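Local structure of ketosynthase (Streptomyces sp. MSC090213JE08, 6KXF) at residues T81-R86 with A146-F151; R178-L183 with T328-A333; L253-R258 with A367-R372; A268-A273 with H304-A309. The protein probably catalyses beta-ketoacyl chain extension on substrates carried by an acyl carrier protein. One frame throughout, in Å; residues are numbered along the deposited sequence.

Interaction 1 (T81-R86 with A146-F151); sequences TAKMDR and AGRIPF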
loop_
_atom_site.group_PDB
_atom_site.type_symbol
_atom_site.label_atom_id
_atom_site.label_comp_id
_atom_site.label_asym_id
_atom_site.label_seq_id
_atom_site.Cartn_x
_atom_site.Cartn_y
_atom_site.Cartn_z
ATOM N N THR B 81 12.740 -16.980 7.106
ATOM C CA THR B 81 13.578 -15.849 6.719
ATOM C C THR B 81 14.310 -16.126 5.410
ATOM O O THR B 81 14.837 -15.198 4.818
ATOM C CB THR B 81 14.650 -15.501 7.757
ATOM O OG1 THR B 81 15.258 -16.734 8.155
ATOM C CG2 THR B 81 14.098 -14.734 8.937
ATOM N N ALA B 82 14.302 -17.375 4.960
ATOM C CA ALA B 82 15.055 -17.807 3.808
ATOM C C ALA B 82 14.521 -17.161 2.518
ATOM O O ALA B 82 15.252 -17.047 1.542
ATOM C CB ALA B 82 15.000 -19.313 3.726
ATOM N N LYS B 83 13.236 -16.791 2.503
ATOM C CA LYS B 83 12.589 -16.226 1.337
ATOM C C LYS B 83 12.177 -14.770 1.581
ATOM O O LYS B 83 11.561 -14.146 0.704
ATOM C CB LYS B 83 11.409 -17.130 0.983
ATOM C CG LYS B 83 11.855 -18.418 0.317
ATOM C CD LYS B 83 10.789 -19.410 0.023
ATOM C CE LYS B 83 11.299 -20.542 -0.848
ATOM N NZ LYS B 83 10.203 -21.194 -1.607
ATOM N N MET B 84 12.517 -14.245 2.758
ATOM C CA MET B 84 12.171 -12.899 3.164
ATOM C C MET B 84 12.940 -11.882 2.301
ATOM O O MET B 84 14.055 -12.093 1.904
ATOM C CB MET B 84 12.506 -12.716 4.646
ATOM C CG MET B 84 12.438 -11.305 5.115
ATOM S SD MET B 84 12.638 -11.076 6.886
ATOM C CE MET B 84 11.351 -12.141 7.554
ATOM N N ASP B 85 12.308 -10.754 2.007
ATOM C CA ASP B 85 12.929 -9.688 1.238
ATOM C C ASP B 85 13.678 -8.739 2.176
ATOM O O ASP B 85 13.347 -8.541 3.349
ATOM C CB ASP B 85 11.876 -8.916 0.443
ATOM C CG ASP B 85 10.866 -8.251 1.357
ATOM O OD1 ASP B 85 10.147 -8.990 2.117
ATOM O OD2 ASP B 85 10.846 -7.007 1.368
ATOM N N ARG B 86 14.693 -8.097 1.609
ATOM C CA ARG B 86 15.583 -7.263 2.353
ATOM C C ARG B 86 14.784 -6.107 2.928
ATOM O O ARG B 86 15.074 -5.642 4.018
ATOM C CB ARG B 86 16.732 -6.817 1.434
ATOM C CG ARG B 86 17.855 -6.050 2.120
ATOM C CD ARG B 86 19.040 -5.774 1.205
ATOM N NE ARG B 86 20.107 -5.070 1.911
ATOM C CZ ARG B 86 21.073 -5.656 2.621
ATOM N NH1 ARG B 86 21.110 -6.969 2.730
ATOM N NH2 ARG B 86 21.970 -4.924 3.262
ATOM N N ALA B 146 6.324 -19.710 -4.801
ATOM C CA ALA B 146 5.097 -19.450 -4.043
ATOM C C ALA B 146 5.406 -18.861 -2.670
ATOM O O ALA B 146 4.640 -18.029 -2.152
ATOM C CB ALA B 146 4.279 -20.719 -3.925
ATOM N N GLY B 147 6.529 -19.281 -2.076
ATOM C CA GLY B 147 6.892 -18.837 -0.750
ATOM C C GLY B 147 7.344 -17.387 -0.732
ATOM O O GLY B 147 7.364 -16.744 0.326
ATOM N N ARG B 148 7.757 -16.875 -1.894
ATOM C CA ARG B 148 8.204 -15.480 -2.002
ATOM C C ARG B 148 7.022 -14.517 -2.230
ATOM O O ARG B 148 7.186 -13.346 -2.001
ATOM C CB ARG B 148 9.292 -15.375 -3.076
ATOM C CG ARG B 148 10.646 -15.846 -2.553
ATOM C CD ARG B 148 11.793 -15.585 -3.485
ATOM N NE ARG B 148 12.269 -14.216 -3.381
ATOM C CZ ARG B 148 13.004 -13.624 -4.313
ATOM N NH1 ARG B 148 13.418 -14.326 -5.353
ATOM N NH2 ARG B 148 13.316 -12.343 -4.209
ATOM N N ILE B 149 5.840 -15.032 -2.599
ATOM C CA ILE B 149 4.691 -14.209 -2.999
ATOM C C ILE B 149 4.285 -13.255 -1.885
ATOM O O ILE B 149 4.114 -12.074 -2.151
ATOM C CB ILE B 149 3.526 -15.074 -3.514
ATOM C CG1 ILE B 149 3.832 -15.537 -4.940
ATOM C CG2 ILE B 149 2.194 -14.333 -3.420
ATOM C CD1 ILE B 149 3.085 -16.789 -5.365
ATOM N N PRO B 150 4.100 -13.699 -0.626
ATOM C CA PRO B 150 3.684 -12.779 0.432
ATOM C C PRO B 150 4.640 -11.586 0.603
ATOM O O PRO B 150 4.190 -10.452 0.891
ATOM C CB PRO B 150 3.693 -13.606 1.716
ATOM C CG PRO B 150 3.837 -15.075 1.278
ATOM C CD PRO B 150 4.237 -15.091 -0.175
ATOM N N PHE B 151 5.944 -11.846 0.394
ATOM C CA PHE B 151 6.994 -10.861 0.586
ATOM C C PHE B 151 6.926 -9.784 -0.522
ATOM O O PHE B 151 7.479 -8.736 -0.348
ATOM C CB PHE B 151 8.353 -11.579 0.699
ATOM C CG PHE B 151 8.523 -12.444 1.931
ATOM C CD1 PHE B 151 8.705 -11.880 3.182
ATOM C CD2 PHE B 151 8.469 -13.827 1.852
ATOM C CE1 PHE B 151 8.827 -12.666 4.323
ATOM C CE2 PHE B 151 8.625 -14.619 2.991
ATOM C CZ PHE B 151 8.804 -14.037 4.221
HETATM O O HOH W 1 11.483 -12.326 -1.394
HETATM O O HOH W 2 8.120 -6.215 0.909
#

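Interaction 2 (R178-L183 with T328-A333); sequences RVSGLL and TGAASA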
loop_
_atom_site.group_PDB
_atom_site.type_symbol
_atom_site.label_atom_id
_atom_site.label_comp_id
_atom_site.label_asym_id
_atom_site.label_seq_id
_atom_site.Cartn_x
_atom_site.Cartn_y
_atom_site.Cartn_z
ATOM N N ARG B 178 10.827 9.746 -1.749
ATOM C CA ARG B 178 11.638 10.529 -0.849
ATOM C C ARG B 178 10.760 11.325 0.114
ATOM O O ARG B 178 11.224 11.665 1.183
ATOM C CB ARG B 178 12.534 11.483 -1.638
ATOM C CG ARG B 178 13.625 10.811 -2.456
ATOM C CD ARG B 178 14.887 11.673 -2.351
ATOM N NE ARG B 178 15.887 11.643 -3.412
ATOM C CZ ARG B 178 15.777 11.038 -4.596
ATOM N NH1 ARG B 178 16.299 11.615 -5.669
ATOM N NH2 ARG B 178 15.180 9.859 -4.708
ATOM N N VAL B 179 9.511 11.652 -0.269
ATOM C CA VAL B 179 8.634 12.361 0.667
ATOM C C VAL B 179 7.851 11.376 1.559
ATOM O O VAL B 179 7.111 11.837 2.417
ATOM C CB VAL B 179 7.653 13.327 -0.027
ATOM C CG1 VAL B 179 8.386 14.463 -0.741
ATOM C CG2 VAL B 179 6.696 12.603 -0.970
ATOM N N SER B 180 7.989 10.069 1.349
ATOM C CA SER B 180 7.060 9.095 1.986
ATOM C C SER B 180 7.145 9.126 3.530
ATOM O O SER B 180 6.124 8.917 4.246
ATOM C CB SER B 180 7.297 7.726 1.426
ATOM O OG SER B 180 8.522 7.201 1.883
ATOM N N GLY B 181 8.347 9.371 4.092
ATOM C CA GLY B 181 8.452 9.446 5.563
ATOM C C GLY B 181 7.587 10.551 6.100
ATOM O O GLY B 181 7.061 10.455 7.192
ATOM N N LEU B 182 7.424 11.633 5.316
ATOM C CA LEU B 182 6.676 12.789 5.810
ATOM C C LEU B 182 5.175 12.603 5.532
ATOM O O LEU B 182 4.292 13.087 6.301
ATOM C CB LEU B 182 7.227 14.079 5.181
ATOM C CG LEU B 182 8.667 14.454 5.574
ATOM C CD1 LEU B 182 9.025 15.814 5.024
ATOM C CD2 LEU B 182 8.884 14.440 7.090
ATOM N N LEU B 183 4.867 11.919 4.433
ATOM C CA LEU B 183 3.458 11.495 4.162
ATOM C C LEU B 183 2.975 10.583 5.292
ATOM O O LEU B 183 1.865 10.768 5.811
ATOM C CB LEU B 183 3.403 10.770 2.816
ATOM C CG LEU B 183 3.581 11.671 1.593
ATOM C CD1 LEU B 183 3.296 10.927 0.290
ATOM C CD2 LEU B 183 2.701 12.905 1.698
ATOM N N THR B 328 18.962 7.555 -0.524
ATOM C CA THR B 328 18.363 6.506 0.285
ATOM C C THR B 328 16.878 6.268 -0.075
ATOM O O THR B 328 16.197 5.493 0.603
ATOM C CB THR B 328 18.554 6.847 1.753
ATOM O OG1 THR B 328 17.901 8.097 1.996
ATOM C CG2 THR B 328 20.021 6.926 2.133
ATOM N N GLY B 329 16.371 6.915 -1.138
ATOM C CA GLY B 329 14.986 6.684 -1.624
ATOM C C GLY B 329 13.975 6.962 -0.529
ATOM O O GLY B 329 13.954 8.025 0.075
ATOM N N ALA B 330 13.146 5.974 -0.208
ATOM C CA ALA B 330 12.056 6.238 0.707
ATOM C C ALA B 330 12.573 6.492 2.120
ATOM O O ALA B 330 11.891 7.161 2.914
ATOM C CB ALA B 330 11.071 5.087 0.674
ATOM N N ALA B 331 13.756 5.956 2.439
ATOM C CA ALA B 331 14.340 6.145 3.773
ATOM C C ALA B 331 14.664 7.614 4.061
ATOM O O ALA B 331 14.705 8.035 5.257
ATOM C CB ALA B 331 15.541 5.248 3.919
ATOM N N SER B 332 14.823 8.430 2.999
ATOM C CA SER B 332 15.390 9.805 3.097
ATOM C C SER B 332 14.860 10.623 4.273
ATOM O O SER B 332 15.630 11.070 5.091
ATOM C CB SER B 332 15.199 10.594 1.823
ATOM O OG SER B 332 15.688 9.821 0.739
ATOM N N ALA B 333 13.559 10.900 4.305
ATOM C CA ALA B 333 13.037 11.862 5.276
ATOM C C ALA B 333 13.146 11.342 6.725
ATOM O O ALA B 333 13.249 12.162 7.652
ATOM C CB ALA B 333 11.634 12.239 4.932
HETATM O O HOH W 3 11.051 9.608 2.982
#

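Interaction 3 (L253-R258 with A367-R372); sequences LSVETR and AVAVLR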
loop_
_atom_site.group_PDB
_atom_site.type_symbol
_atom_site.label_atom_id
_atom_site.label_comp_id
_atom_site.label_asym_id
_atom_site.label_seq_id
_atom_site.Cartn_x
_atom_site.Cartn_y
_atom_site.Cartn_z
ATOM N N LEU B 253 5.156 20.088 15.015
ATOM C CA LEU B 253 4.308 21.293 14.998
ATOM C C LEU B 253 3.527 21.455 13.688
ATOM O O LEU B 253 2.493 22.150 13.700
ATOM C CB LEU B 253 5.154 22.562 15.178
ATOM C CG LEU B 253 5.885 22.732 16.504
ATOM C CD1 LEU B 253 6.437 24.150 16.590
ATOM C CD2 LEU B 253 4.989 22.418 17.692
ATOM N N SER B 254 4.070 20.964 12.569
ATOM C CA SER B 254 3.398 21.043 11.268
ATOM C C SER B 254 4.046 20.068 10.281
ATOM O O SER B 254 5.243 19.785 10.340
ATOM C CB SER B 254 3.406 22.445 10.732
ATOM O OG SER B 254 4.709 22.802 10.304
ATOM N N VAL B 255 3.216 19.531 9.386
ATOM C CA VAL B 255 3.656 18.830 8.194
ATOM C C VAL B 255 2.816 19.368 7.028
ATOM O O VAL B 255 1.613 19.358 7.088
ATOM C CB VAL B 255 3.531 17.304 8.333
ATOM C CG1 VAL B 255 4.229 16.597 7.184
ATOM C CG2 VAL B 255 4.085 16.811 9.664
ATOM N N GLU B 256 3.481 19.914 6.007
ATOM C CA GLU B 256 2.798 20.542 4.852
ATOM C C GLU B 256 3.375 19.927 3.576
ATOM O O GLU B 256 4.532 19.542 3.524
ATOM C CB GLU B 256 2.941 22.071 4.862
ATOM C CG GLU B 256 2.185 22.739 5.998
ATOM C CD GLU B 256 0.672 22.540 5.965
ATOM O OE1 GLU B 256 0.049 22.329 7.049
ATOM O OE2 GLU B 256 0.118 22.613 4.860
ATOM N N THR B 257 2.555 19.845 2.531
ATOM C CA THR B 257 3.027 19.183 1.305
ATOM C C THR B 257 2.406 19.897 0.098
ATOM O O THR B 257 1.425 20.635 0.216
ATOM C CB THR B 257 2.801 17.670 1.440
ATOM O OG1 THR B 257 3.352 16.954 0.324
ATOM C CG2 THR B 257 1.336 17.354 1.616
ATOM N N ARG B 258 3.059 19.750 -1.048
ATOM C CA ARG B 258 2.594 20.338 -2.278
ATOM C C ARG B 258 3.001 19.412 -3.413
ATOM O O ARG B 258 3.921 18.616 -3.266
ATOM C CB ARG B 258 3.233 21.699 -2.543
ATOM C CG ARG B 258 2.600 22.855 -1.788
ATOM C CD ARG B 258 3.297 24.154 -2.159
ATOM N NE ARG B 258 2.732 24.780 -3.345
ATOM C CZ ARG B 258 1.636 25.541 -3.340
ATOM N NH1 ARG B 258 0.870 25.625 -2.261
ATOM N NH2 ARG B 258 1.296 26.196 -4.430
ATOM N N ALA B 367 7.564 18.116 0.528
ATOM C CA ALA B 367 7.037 17.966 1.851
ATOM C C ALA B 367 8.004 18.619 2.846
ATOM O O ALA B 367 9.186 18.453 2.748
ATOM C CB ALA B 367 6.830 16.509 2.174
ATOM N N VAL B 368 7.459 19.357 3.803
ATOM C CA VAL B 368 8.270 19.978 4.827
ATOM C C VAL B 368 7.647 19.696 6.185
ATOM O O VAL B 368 6.453 19.896 6.359
ATOM C CB VAL B 368 8.386 21.494 4.604
ATOM C CG1 VAL B 368 9.195 22.160 5.709
ATOM C CG2 VAL B 368 9.002 21.800 3.253
ATOM N N ALA B 369 8.494 19.346 7.159
ATOM C CA ALA B 369 8.042 19.193 8.527
ATOM C C ALA B 369 8.817 20.173 9.420
ATOM O O ALA B 369 10.024 20.359 9.229
ATOM C CB ALA B 369 8.229 17.764 8.968
ATOM N N VAL B 370 8.098 20.747 10.386
ATOM C CA VAL B 370 8.629 21.666 11.380
ATOM C C VAL B 370 8.472 21.026 12.765
ATOM O O VAL B 370 7.343 20.706 13.192
ATOM C CB VAL B 370 7.943 23.037 11.317
ATOM C CG1 VAL B 370 8.368 23.944 12.483
ATOM C CG2 VAL B 370 8.207 23.726 9.994
ATOM N N LEU B 371 9.620 20.810 13.418
ATOM C CA LEU B 371 9.735 20.203 14.749
ATOM C C LEU B 371 10.149 21.276 15.775
ATOM O O LEU B 371 10.785 22.262 15.424
ATOM C CB LEU B 371 10.798 19.104 14.705
ATOM C CG LEU B 371 10.667 18.059 13.608
ATOM C CD1 LEU B 371 11.862 17.121 13.623
ATOM C CD2 LEU B 371 9.412 17.253 13.800
ATOM N N ARG B 372 9.766 21.067 17.041
ATOM C CA ARG B 372 10.350 21.755 18.191
ATOM C C ARG B 372 11.110 20.712 19.016
ATOM O O ARG B 372 10.522 19.730 19.459
ATOM C CB ARG B 372 9.251 22.441 18.999
ATOM C CG ARG B 372 9.660 22.849 20.408
ATOM C CD ARG B 372 10.093 24.293 20.424
ATOM N NE ARG B 372 9.013 25.159 19.993
ATOM C CZ ARG B 372 9.195 26.407 19.623
ATOM N NH1 ARG B 372 10.407 26.928 19.691
ATOM N NH2 ARG B 372 8.178 27.128 19.202
#

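Interaction 4 (A268-A273 with H304-A309); sequences AVTACA and HEALAA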
loop_
_atom_site.group_PDB
_atom_site.type_symbol
_atom_site.label_atom_id
_atom_site.label_comp_id
_atom_site.label_asym_id
_atom_site.label_seq_id
_atom_site.Cartn_x
_atom_site.Cartn_y
_atom_site.Cartn_z
ATOM N N ALA B 268 8.152 25.584 -5.328
ATOM C CA ALA B 268 7.312 24.637 -4.582
ATOM C C ALA B 268 7.857 24.487 -3.161
ATOM O O ALA B 268 7.124 24.542 -2.201
ATOM C CB ALA B 268 7.287 23.312 -5.301
ATOM N N VAL B 269 9.177 24.320 -3.056
ATOM C CA VAL B 269 9.871 24.208 -1.761
ATOM C C VAL B 269 9.606 25.464 -0.932
ATOM O O VAL B 269 9.248 25.343 0.241
ATOM C CB VAL B 269 11.377 23.962 -1.953
ATOM C CG1 VAL B 269 12.159 24.304 -0.696
ATOM C CG2 VAL B 269 11.660 22.539 -2.406
ATOM N N THR B 270 9.769 26.656 -1.549
ATOM C CA THR B 270 9.591 27.936 -0.859
ATOM C C THR B 270 8.160 28.071 -0.315
ATOM O O THR B 270 7.976 28.420 0.866
ATOM C CB THR B 270 9.959 29.117 -1.783
ATOM O OG1 THR B 270 11.337 28.966 -2.113
ATOM C CG2 THR B 270 9.748 30.469 -1.145
ATOM N N ALA B 271 7.156 27.820 -1.180
ATOM C CA ALA B 271 5.741 27.879 -0.781
ATOM C C ALA B 271 5.473 26.856 0.328
ATOM O O ALA B 271 4.804 27.190 1.275
ATOM C CB ALA B 271 4.824 27.657 -1.973
ATOM N N CYS B 272 6.014 25.626 0.199
ATOM C CA CYS B 272 5.755 24.555 1.154
ATOM C C CYS B 272 6.364 24.886 2.532
ATOM O O CYS B 272 5.676 24.815 3.557
ATOM C CB CYS B 272 6.224 23.208 0.634
ATOM S SG CYS B 272 5.519 21.839 1.590
ATOM N N ALA B 273 7.626 25.326 2.552
ATOM C CA ALA B 273 8.313 25.745 3.795
ATOM C C ALA B 273 7.607 26.922 4.482
ATOM O O ALA B 273 7.377 26.885 5.681
ATOM C CB ALA B 273 9.746 26.066 3.480
ATOM N N HIS B 304 17.924 23.378 -2.050
ATOM C CA HIS B 304 18.951 24.009 -1.184
ATOM C C HIS B 304 18.861 25.543 -1.239
ATOM O O HIS B 304 18.839 26.250 -0.196
ATOM C CB HIS B 304 20.351 23.494 -1.552
ATOM C CG HIS B 304 21.338 23.788 -0.477
ATOM N ND1 HIS B 304 21.756 25.086 -0.206
ATOM C CD2 HIS B 304 21.911 22.984 0.445
ATOM C CE1 HIS B 304 22.577 25.066 0.821
ATOM N NE2 HIS B 304 22.683 23.787 1.242
ATOM N N GLU B 305 18.771 26.082 -2.457
ATOM C CA GLU B 305 18.847 27.517 -2.659
ATOM C C GLU B 305 17.580 28.172 -2.119
ATOM O O GLU B 305 17.645 29.253 -1.565
ATOM C CB GLU B 305 19.097 27.831 -4.136
ATOM C CG GLU B 305 20.447 27.320 -4.624
ATOM C CD GLU B 305 20.615 27.122 -6.126
ATOM O OE1 GLU B 305 21.630 26.506 -6.526
ATOM O OE2 GLU B 305 19.745 27.585 -6.902
ATOM N N ALA B 306 16.436 27.486 -2.239
ATOM C CA ALA B 306 15.183 28.036 -1.709
ATOM C C ALA B 306 15.276 28.165 -0.188
ATOM O O ALA B 306 14.838 29.150 0.377
ATOM C CB ALA B 306 14.006 27.160 -2.092
ATOM N N LEU B 307 15.796 27.131 0.471
ATOM C CA LEU B 307 15.900 27.135 1.904
ATOM C C LEU B 307 16.913 28.214 2.351
ATOM O O LEU B 307 16.655 28.937 3.316
ATOM C CB LEU B 307 16.326 25.743 2.373
ATOM C CG LEU B 307 15.245 24.656 2.299
ATOM C CD1 LEU B 307 15.816 23.325 2.763
ATOM C CD2 LEU B 307 14.031 25.021 3.136
ATOM N N ALA B 308 18.049 28.316 1.644
ATOM C CA ALA B 308 19.149 29.271 2.000
ATOM C C ALA B 308 18.601 30.694 1.958
ATOM O O ALA B 308 18.904 31.513 2.810
ATOM C CB ALA B 308 20.329 29.110 1.075
ATOM N N ALA B 309 17.712 30.941 0.999
ATOM C CA ALA B 309 17.056 32.234 0.868
ATOM C C ALA B 309 16.077 32.490 2.021
ATOM O O ALA B 309 15.483 33.569 2.075
ATOM C CB ALA B 309 16.345 32.305 -0.458
#

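Interaction 1 (T81-R86 with A146-F151)
The F151 ring lies flat beneath the backbone of M84, whose CA stands 3.5 Å above the ring centroid and only 11° off the normal, a CH-pi contact. K83 C lies over the same face, nearer the rim. M84 CB touches F151 CE1 at 3.7 Å. F151 CG lies anti to its own carbonyl carbon (chi1 -67°), which brings the ring under this turn. D85 adds a polar flank: OD1 approaches F151 CD1 at 3.4 Å, carboxylate and ring planes 54° apart, while D85, N-cap of helix 86-99, is hydrogen-bonded through OD1 to T88 OG1. The site is a surface corner of the thiolase-type fold, where loop 81-86 meets the start of helix 149-152 beside the docked ACP. Trimming F151 to an alanine would probably leave a gap under M84 and the loop less firmly held. Toward solvent the contact is looser. K83 CB touches R148 CG at 3.8 Å, and a water accepts from R148 NE and donates to K83 O, 2.8 Å from the latter. The charged ends turn elsewhere, R148 NH1 to D130 and K83 NZ to D145, with a long, weak ion pair from K83 to D46 of the ACP chain.

Interaction 2 (R178-L183 with T328-A333)
A333 CB packs against L182 CG at 3.8 Å where the first turns of helices 180-193 and 332-345 meet, in the buried interior of the five-layered thiolase fold. The methyl also touches R178 O, and G181 fits beside it without a side chain; a CB there would crowd that of A333. R178 CA directs a CA-H...O contact to G329 O, and farther along the arginine CD rests on S332 OG at 3.7 Å. S180 OG comes within 3.5 Å of A330 CB, although its hydrogen bond goes back to G177 O. No direct hydrogen bond joins the segments; a bridging water does so instead. It accepts from G181 N and A333 N and lies 2.7 Å from R178 O and 2.6 Å from A330 O as a potential donor to both. The turn at 328-333 is braced by S332 OG, which donates to G329 O at 2.6 Å, tilted 20° from the carbonyl plane, and accepts from T328 OG1. With alanine at S332, T328 OG1 would probably lose its acceptor and G329 O keep only the S332 N bond within the turn. Outermost, D327 OD1 receives both R178 NH2, in a salt bridge, and G329 N.

Interaction 3 (L253-R258 with A367-R372)
L253 packs along V370 and R372 near the end of strand 365-373. Its CB lies 3.5 Å from V370 O, its CG is about equally far from that oxygen and from R372 CB, and one methyl, CD1, ends 4.1 Å from R372 CB. With CG anti to the carbonyl carbon (chi1 -64°), the leucine runs obliquely across the base of the arginine, whose NH1 bonds to G352 O. Both L253 N and S254 N point to V370 O, the first at 2.9 Å and the second weakly at 3.3 Å: a classic beta bulge. Beyond it the antiparallel ladder is regular, with V370 N bonded to S254 O and a reciprocal pair between E256 and V368. Strand 365-373 runs antiparallel to both of its neighbours, 250-259 and 354-360, within a sheet of the thiolase fold. One face carries S254, E256, V368 and V370 toward helix 265-280; the other carries V255, T257, A367 and A369, three of which meet helix 180-193. On the first face S254 OG presses on V370 CB at 3.4 Å while donating to A276 O, and E256 OE1 pairs with R279. On the second, V255 CG2 faces A369 CB at 4.3 Å.

Interaction 4 (A268-A273 with H304-A309)
Helix 265-280, the helix of a beta-alpha-beta crossover from strand 250-259 to the like-directed strand 287-291, meets helix 298-308 in an outer helical layer of the thiolase fold, V269, T270 and A273 facing A306 and L307. The short helical segments cross at -42°, with axes 8.9 Å apart at closest approach. A306 fills the centre of the contact: its CB points toward the partner helix and is met by two consecutive side chains. A chi1 of 161° swings V269 CG1 away from the backbone N and onto the A306 methyl, CB, 3.7 Å off, and T270 OG1 comes to 3.2 Å from the same carbon, a snug fit made possible by the small alanine. That hydroxyl oxygen finds its hydrogen-bond partner in its own helix, at G266 O one turn earlier, and the interface between the segments has no hydrogen bond. Deeper in, V269 and L307 both reach C358 on strand 354-360, so the two helices share a seat on one sheet face. There V269 CG1 also meets L307 CG at 4.3 Å. One turn on from V269, the hydrophobic seam ends where A273 CB lies 4.4 Å from L307 CD2.

Interactions 2, 3 and 4 follow one another through the layers of the fold, interaction 2 near the centre of the chain and interaction 4 buried but outlying, whereas interaction 1 stands apart at the surface. The strand pair of interaction 3 lies between the other two: L182 of interaction 2 packs on A367 and A369 from one face, and C272 of interaction 4, on helix 265-280, lies against E256 and T257. Chemistry changes with place. Backbone hydrogen bonds hold interaction 3, a bridging water joins the helix starts of interaction 2, and the helices of interaction 4 meet almost wholly through apolar groups. Interaction 1, near the ACP, combines aromatic packing with water bridges and charged side chains.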